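Local structure of ribosomal RNA small subunit methyltransferase E (1Z85) at residues T99-E104 / A219-V224. The protein probably methylates the N3 position of a specific uridine in 16S ribosomal RNA, using S-adenosyl-L-methionine as the methyl donor. Sequence-based numbering, arbitrary orientation.
Sequences TRFLIE and AAILTV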
ATOM      1  N   THR B  99      -2.032  11.380  -7.931  1.00 41.63           N
ATOM      2  CA  THR B  99      -3.423  11.314  -8.421  1.00 40.81           C
ATOM      3  C   THR B  99      -3.716   9.987  -9.076  1.00 38.20           C
ATOM      4  O   THR B  99      -4.716   9.416  -8.820  1.00 40.89           O
ATOM      5  CB  THR B  99      -3.726  12.480  -9.370  1.00 42.92           C
ATOM      6  OG1 THR B  99      -3.388  13.713  -8.728  1.00 44.28           O
ATOM      7  CG2 THR B  99      -5.190  12.580  -9.686  1.00 46.55           C
ATOM      8  N   ARG B 100      -2.824   9.479  -9.910  1.00 35.58           N
ATOM      9  CA  ARG B 100      -3.061   8.222 -10.582  1.00 40.67           C
ATOM     10  C   ARG B 100      -3.170   7.096  -9.558  1.00 38.52           C
ATOM     11  O   ARG B 100      -4.048   6.257  -9.642  1.00 40.75           O
ATOM     12  CB  ARG B 100      -1.913   7.960 -11.570  1.00 37.05           C
ATOM     13  CG  ARG B 100      -2.044   6.663 -12.364  1.00 43.67           C
ATOM     14  CD  ARG B 100      -0.667   6.340 -13.018  1.00 45.87           C
ATOM     15  NE  ARG B 100      -0.411   4.975 -13.478  1.00 74.87           N
ATOM     16  CZ  ARG B 100      -1.055   4.299 -14.446  1.00 78.54           C
ATOM     17  NH1 ARG B 100      -2.128   4.797 -15.066  1.00 79.16           N
ATOM     18  NH2 ARG B 100      -0.632   3.060 -14.761  1.00 73.60           N
ATOM     19  N   PHE B 101      -2.255   7.098  -8.588  1.00 42.07           N
ATOM     20  CA  PHE B 101      -2.239   6.152  -7.453  1.00 40.63           C
ATOM     21  C   PHE B 101      -3.540   6.136  -6.670  1.00 40.42           C
ATOM     22  O   PHE B 101      -4.113   5.075  -6.427  1.00 36.61           O
ATOM     23  CB  PHE B 101      -1.052   6.445  -6.497  1.00 44.32           C
ATOM     24  CG  PHE B 101      -1.071   5.612  -5.255  1.00 38.91           C
ATOM     25  CD1 PHE B 101      -0.610   4.305  -5.276  1.00 40.99           C
ATOM     26  CD2 PHE B 101      -1.609   6.106  -4.084  1.00 42.91           C
ATOM     27  CE1 PHE B 101      -0.687   3.503  -4.114  1.00 42.20           C
ATOM     28  CE2 PHE B 101      -1.706   5.337  -2.960  1.00 42.99           C
ATOM     29  CZ  PHE B 101      -1.258   4.031  -2.952  1.00 40.35           C
ATOM     30  N   LEU B 102      -4.046   7.317  -6.321  1.00 36.13           N
ATOM     31  CA  LEU B 102      -5.251   7.389  -5.531  1.00 34.29           C
ATOM     32  C   LEU B 102      -6.464   6.880  -6.290  1.00 38.00           C
ATOM     33  O   LEU B 102      -7.276   6.142  -5.740  1.00 40.14           O
ATOM     34  CB  LEU B 102      -5.523   8.796  -5.036  1.00 31.96           C
ATOM     35  CG  LEU B 102      -4.550   9.363  -3.996  1.00 32.50           C
ATOM     36  CD1 LEU B 102      -4.847  10.862  -3.782  1.00 40.54           C
ATOM     37  CD2 LEU B 102      -4.687   8.592  -2.696  1.00 37.58           C
ATOM     38  N   ILE B 103      -6.612   7.305  -7.543  1.00 38.48           N
ATOM     39  CA  ILE B 103      -7.626   6.753  -8.410  1.00 37.00           C
ATOM     40  C   ILE B 103      -7.560   5.222  -8.556  1.00 39.82           C
ATOM     41  O   ILE B 103      -8.585   4.553  -8.545  1.00 39.61           O
ATOM     42  CB  ILE B 103      -7.469   7.303  -9.827  1.00 38.79           C
ATOM     43  CG1 ILE B 103      -7.642   8.829  -9.854  1.00 41.42           C
ATOM     44  CG2 ILE B 103      -8.487   6.678 -10.760  1.00 36.39           C
ATOM     45  CD1 ILE B 103      -7.136   9.445 -11.167  1.00 44.22           C
ATOM     46  N   GLU B 104      -6.367   4.678  -8.721  1.00 35.91           N
ATOM     47  CA  GLU B 104      -6.205   3.213  -8.886  1.00 39.09           C
ATOM     48  C   GLU B 104      -6.661   2.463  -7.659  1.00 38.42           C
ATOM     49  O   GLU B 104      -7.330   1.413  -7.728  1.00 39.60           O
ATOM     50  CB  GLU B 104      -4.751   2.875  -9.229  1.00 38.58           C
ATOM     51  CG  GLU B 104      -4.429   3.035 -10.747  1.00 55.52           C
ATOM     52  CD  GLU B 104      -2.929   2.886 -11.174  1.00 52.28           C
ATOM     53  OE1 GLU B 104      -2.024   2.568 -10.350  1.00 67.06           O
ATOM     54  OE2 GLU B 104      -2.685   3.152 -12.380  1.00 69.16           O
ATOM     55  N   ALA B 219      -0.683   5.338   4.235  1.00 38.92           N
ATOM     56  CA  ALA B 219      -1.817   5.987   4.915  1.00 41.27           C
ATOM     57  C   ALA B 219      -3.114   5.942   4.106  1.00 42.08           C
ATOM     58  O   ALA B 219      -4.194   5.782   4.674  1.00 43.98           O
ATOM     59  CB  ALA B 219      -1.504   7.436   5.208  1.00 43.42           C
ATOM     60  N   ALA B 220      -3.019   6.180   2.794  1.00 40.32           N
ATOM     61  CA  ALA B 220      -4.201   6.196   1.933  1.00 40.11           C
ATOM     62  C   ALA B 220      -4.830   4.813   1.775  1.00 39.88           C
ATOM     63  O   ALA B 220      -6.036   4.660   1.801  1.00 36.83           O
ATOM     64  CB  ALA B 220      -3.822   6.715   0.601  1.00 43.99           C
ATOM     65  N   ILE B 221      -3.986   3.799   1.631  1.00 40.40           N
ATOM     66  CA  ILE B 221      -4.471   2.418   1.525  1.00 40.58           C
ATOM     67  C   ILE B 221      -5.085   1.980   2.809  1.00 38.99           C
ATOM     68  O   ILE B 221      -6.148   1.370   2.839  1.00 40.55           O
ATOM     69  CB  ILE B 221      -3.295   1.463   1.132  1.00 42.02           C
ATOM     70  CG1 ILE B 221      -2.952   1.674  -0.363  1.00 43.37           C
ATOM     71  CG2 ILE B 221      -3.629   0.044   1.447  1.00 40.89           C
ATOM     72  CD1 ILE B 221      -1.664   1.046  -0.832  1.00 39.81           C
ATOM     73  N   LEU B 222      -4.382   2.246   3.901  1.00 39.61           N
ATOM     74  CA  LEU B 222      -4.855   1.827   5.199  1.00 37.65           C
ATOM     75  C   LEU B 222      -6.174   2.519   5.567  1.00 39.90           C
ATOM     76  O   LEU B 222      -7.114   1.902   6.084  1.00 43.02           O
ATOM     77  CB  LEU B 222      -3.778   2.103   6.226  1.00 37.97           C
ATOM     78  CG  LEU B 222      -3.939   1.396   7.538  1.00 40.72           C
ATOM     79  CD1 LEU B 222      -3.922  -0.117   7.324  1.00 45.74           C
ATOM     80  CD2 LEU B 222      -2.817   1.899   8.438  1.00 31.92           C
ATOM     81  N   THR B 223      -6.258   3.798   5.284  1.00 39.51           N
ATOM     82  CA  THR B 223      -7.456   4.576   5.649  1.00 38.48           C
ATOM     83  C   THR B 223      -8.671   4.195   4.840  1.00 39.66           C
ATOM     84  O   THR B 223      -9.700   3.841   5.388  1.00 43.11           O
ATOM     85  CB  THR B 223      -7.167   6.073   5.511  1.00 36.49           C
ATOM     86  OG1 THR B 223      -6.115   6.416   6.414  1.00 39.13           O
ATOM     87  CG2 THR B 223      -8.395   6.888   5.832  1.00 42.56           C
ATOM     88  N   VAL B 224      -8.559   4.280   3.526  1.00 41.75           N
ATOM     89  CA  VAL B 224      -9.684   3.981   2.652  1.00 43.10           C
ATOM     90  C   VAL B 224      -9.981   2.501   2.695  1.00 39.81           C
ATOM     91  O   VAL B 224     -11.124   2.070   2.618  1.00 41.28           O
ATOM     92  CB  VAL B 224      -9.345   4.410   1.212  1.00 47.86           C
ATOM     93  CG1 VAL B 224     -10.463   4.021   0.218  1.00 54.97           C
ATOM     94  CG2 VAL B 224      -9.065   5.878   1.167  1.00 47.79           C
TER
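Ala220 meets both Leu102 and Phe101, its methyl directed toward helix 96-108. Nearest is one leucine methyl, CD2 of Leu102 standing 3.9 Å from CB of Ala220. The edge of the Phe101 ring adds a looser touch, its CE2 lying 4.4 Å from CB of Ala220. The backbones come nearest here, CA of Leu102 and CA of Ala220 lying 7.6 Å apart, and it is the leucine and phenylalanine side chains that span the gap to the short alanine.

One residue on, Ile221 sends its long branch back to the phenylalanine. CD1 of Ile221 lies 3.7 Å from CZ of Phe101, with CG1 just behind, and the isoleucine side chain runs across the phenylalanine at about a right angle. Both Ile221 CD1 and Ala220 CB arrive near the ring plane, so the aromatic edge, not a face, does the touching. The ring reaches there because CG of Phe101 is anti to the backbone N (chi1 174°), which carries CZ forward to the neighbouring helix.

Past this apolar patch, Thr223 turns its polar group onto its own helix. Its OG1 donates to Ala219 O at 2.7 Å, and that carbonyl also accepts the Thr223 backbone N-H.

The two segments run roughly parallel, their axes 10.9 Å apart at an angle of 24°, and bury only a modest surface between them. They join the first and last helices of the alpha/beta-knot methyltransferase domain, with Leu102 also resting on Val91 and Pro92 of strand 87-92 in the parallel sheet. Helix 128-142 packs against Ile103, while Ile221 also meets Ile221 of the second subunit, placing helix 216-230 at the dimer interface.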